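Local atomic coordinates of beta-N-acetylhexosaminidase (Bacteroides fragilis, PDB entry 4PYS), a protein that probably removes terminal N-acetylhexosamine residues from glycans by hydrolysis, as a glycoside hydrolase of family 20. Residues Ser139-Gln144 against Trp436-Val441. Sequence-based numbering, arbitrary orientation.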
loop_
_atom_site.group_PDB
_atom_site.type_symbol
_atom_site.label_atom_id
_atom_site.label_comp_id
_atom_site.label_asym_id
_atom_site.label_seq_id
_atom_site.Cartn_x
_atom_site.Cartn_y
_atom_site.Cartn_z
ATOM N N SER A 139 3.328 4.272 -9.893
ATOM C CA SER A 139 3.466 5.623 -10.421
ATOM C C SER A 139 4.786 5.755 -11.170
ATOM O O SER A 139 5.245 6.858 -11.415
ATOM C CB SER A 139 3.441 6.654 -9.286
ATOM O OG SER A 139 2.211 6.629 -8.583
ATOM N N GLY A 140 5.417 4.638 -11.518
ATOM C CA GLY A 140 6.632 4.712 -12.319
ATOM C C GLY A 140 6.294 4.680 -13.805
ATOM O O GLY A 140 6.708 5.554 -14.578
ATOM N N ARG A 141 5.523 3.675 -14.212
ATOM C CA ARG A 141 5.173 3.522 -15.631
ATOM C C ARG A 141 4.164 4.560 -16.100
ATOM O O ARG A 141 4.112 4.911 -17.290
ATOM C CB ARG A 141 4.577 2.137 -15.873
ATOM C CG ARG A 141 5.552 1.010 -15.619
ATOM C CD ARG A 141 4.993 -0.329 -16.063
ATOM N NE ARG A 141 6.026 -1.360 -16.040
ATOM C CZ ARG A 141 6.467 -1.947 -14.933
ATOM N NH1 ARG A 141 7.415 -2.873 -15.004
ATOM N NH2 ARG A 141 5.964 -1.602 -13.752
ATOM N N GLN A 142 3.345 5.018 -15.165
ATOM C CA GLN A 142 2.303 5.995 -15.448
ATOM C C GLN A 142 2.362 7.079 -14.383
ATOM O O GLN A 142 2.691 6.806 -13.235
ATOM C CB GLN A 142 0.925 5.325 -15.407
ATOM C CG GLN A 142 0.652 4.369 -16.573
ATOM C CD GLN A 142 0.576 5.077 -17.908
ATOM O OE1 GLN A 142 0.087 6.207 -17.994
ATOM N NE2 GLN A 142 1.063 4.424 -18.962
ATOM N N TYR A 143 2.061 8.313 -14.767
ATOM C CA TYR A 143 1.916 9.395 -13.798
ATOM C C TYR A 143 0.441 9.569 -13.459
ATOM O O TYR A 143 -0.393 9.655 -14.362
ATOM C CB TYR A 143 2.493 10.704 -14.384
ATOM C CG TYR A 143 2.146 11.936 -13.574
ATOM C CD1 TYR A 143 2.866 12.270 -12.424
ATOM C CD2 TYR A 143 1.090 12.757 -13.951
ATOM C CE1 TYR A 143 2.536 13.397 -11.676
ATOM C CE2 TYR A 143 0.754 13.874 -13.217
ATOM C CZ TYR A 143 1.476 14.191 -12.082
ATOM O OH TYR A 143 1.124 15.311 -11.355
ATOM N N GLN A 144 0.116 9.584 -12.165
ATOM C CA GLN A 144 -1.229 9.943 -11.730
ATOM C C GLN A 144 -1.177 11.286 -11.024
ATOM O O GLN A 144 -0.249 11.543 -10.240
ATOM C CB GLN A 144 -1.796 8.887 -10.778
ATOM C CG GLN A 144 -1.863 7.486 -11.378
ATOM C CD GLN A 144 -0.597 6.709 -11.149
ATOM O OE1 GLN A 144 0.224 7.082 -10.311
ATOM N NE2 GLN A 144 -0.436 5.607 -11.874
ATOM N N TRP A 436 -0.252 -2.607 -10.792
ATOM C CA TRP A 436 0.826 -2.252 -11.707
ATOM C C TRP A 436 0.213 -1.637 -12.951
ATOM O O TRP A 436 -0.836 -2.074 -13.410
ATOM C CB TRP A 436 1.627 -3.498 -12.102
ATOM C CG TRP A 436 2.328 -4.110 -10.938
ATOM C CD1 TRP A 436 1.875 -5.125 -10.141
ATOM C CD2 TRP A 436 3.609 -3.731 -10.417
ATOM N NE1 TRP A 436 2.802 -5.402 -9.157
ATOM C CE2 TRP A 436 3.872 -4.559 -9.304
ATOM C CE3 TRP A 436 4.557 -2.771 -10.784
ATOM C CZ2 TRP A 436 5.047 -4.453 -8.555
ATOM C CZ3 TRP A 436 5.727 -2.672 -10.041
ATOM C CH2 TRP A 436 5.958 -3.508 -8.937
ATOM N N THR A 437 0.866 -0.626 -13.506
ATOM C CA THR A 437 0.283 0.084 -14.646
ATOM C C THR A 437 0.898 -0.271 -16.004
ATOM O O THR A 437 0.815 0.512 -16.960
ATOM C CB THR A 437 0.225 1.621 -14.390
ATOM O OG1 THR A 437 1.525 2.111 -14.018
ATOM C CG2 THR A 437 -0.752 1.925 -13.258
ATOM N N ASP A 438 1.484 -1.467 -16.098
ATOM C CA ASP A 438 1.973 -2.003 -17.377
ATOM C C ASP A 438 0.893 -1.928 -18.456
ATOM O O ASP A 438 -0.303 -2.085 -18.159
ATOM C CB ASP A 438 2.346 -3.490 -17.250
ATOM C CG ASP A 438 3.328 -3.768 -16.137
ATOM O OD1 ASP A 438 3.219 -3.135 -15.062
ATOM O OD2 ASP A 438 4.202 -4.644 -16.336
ATOM N N ASP A 439 1.323 -1.727 -19.695
ATOM C CA ASP A 439 0.439 -1.734 -20.869
ATOM C C ASP A 439 -0.466 -0.505 -20.962
ATOM O O ASP A 439 -1.522 -0.561 -21.589
ATOM C CB ASP A 439 -0.399 -3.026 -20.948
ATOM C CG ASP A 439 0.349 -4.176 -21.589
ATOM O OD1 ASP A 439 1.188 -3.923 -22.476
ATOM O OD2 ASP A 439 0.078 -5.337 -21.218
ATOM N N GLY A 440 -0.055 0.598 -20.343
ATOM C CA GLY A 440 -0.758 1.860 -20.520
ATOM C C GLY A 440 -2.060 1.998 -19.749
ATOM O O GLY A 440 -3.047 2.499 -20.288
ATOM N N VAL A 441 -2.062 1.562 -18.492
ATOM C CA VAL A 441 -3.221 1.748 -17.622
ATOM C C VAL A 441 -3.270 3.193 -17.124
ATOM O O VAL A 441 -2.533 3.576 -16.218
ATOM C CB VAL A 441 -3.193 0.772 -16.431
ATOM C CG1 VAL A 441 -4.368 1.038 -15.471
ATOM C CG2 VAL A 441 -3.227 -0.668 -16.935
HETATM O O HOH W 1 -2.485 5.369 -14.154
#
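R141 meets D438 through a side chain whose CG stands anti to the carbonyl carbon (chi1 -64°) and which then runs extended to NE; D438 sets its own CG anti to its carbonyl carbon (chi1 -54°). D438 OD1 sits over one face of the guanidinium, offset toward its rim. Both loops leave neighbouring parallel strands, 132-138 and 428-435, at the C-terminal end of the family 20 TIM-type barrel, the end where such barrels carry their active sites. The guanidinium and carboxylate planes are 27° apart, and D438 OD1 is 3.4 Å from R141 NH2. The oxygen rides above the guanidinium, making the salt bridge electrostatic and not a directed hydrogen bond. R141 NH2 also forms a salt bridge with D138, at the end of strand 132-138, and lies 3.5 Å from W436 CE3, with guanidinium and indole planes steeply inclined. D438 OD2 hydrogen-bonds a bound glycerol, probably from the crystallisation liquor, consistent with a pocket at this rim. T437 packs its hydroxyl side against Q142: OG1 is 3.5 Å from Q142 CG, while its hydrogen bond goes to the backbone O of D138. Q142 CG also touches V441 O at 3.3 Å. The CG2 methyl of T437 faces the tip of Q144, whose amide is held at both ends. S139 OG donates to Q144 OE1 in the carbonyl plane, and Q144 NE2 bonds D138 O and a water 3.1 Å away, which in turn donates to V441 O at 2.7 Å.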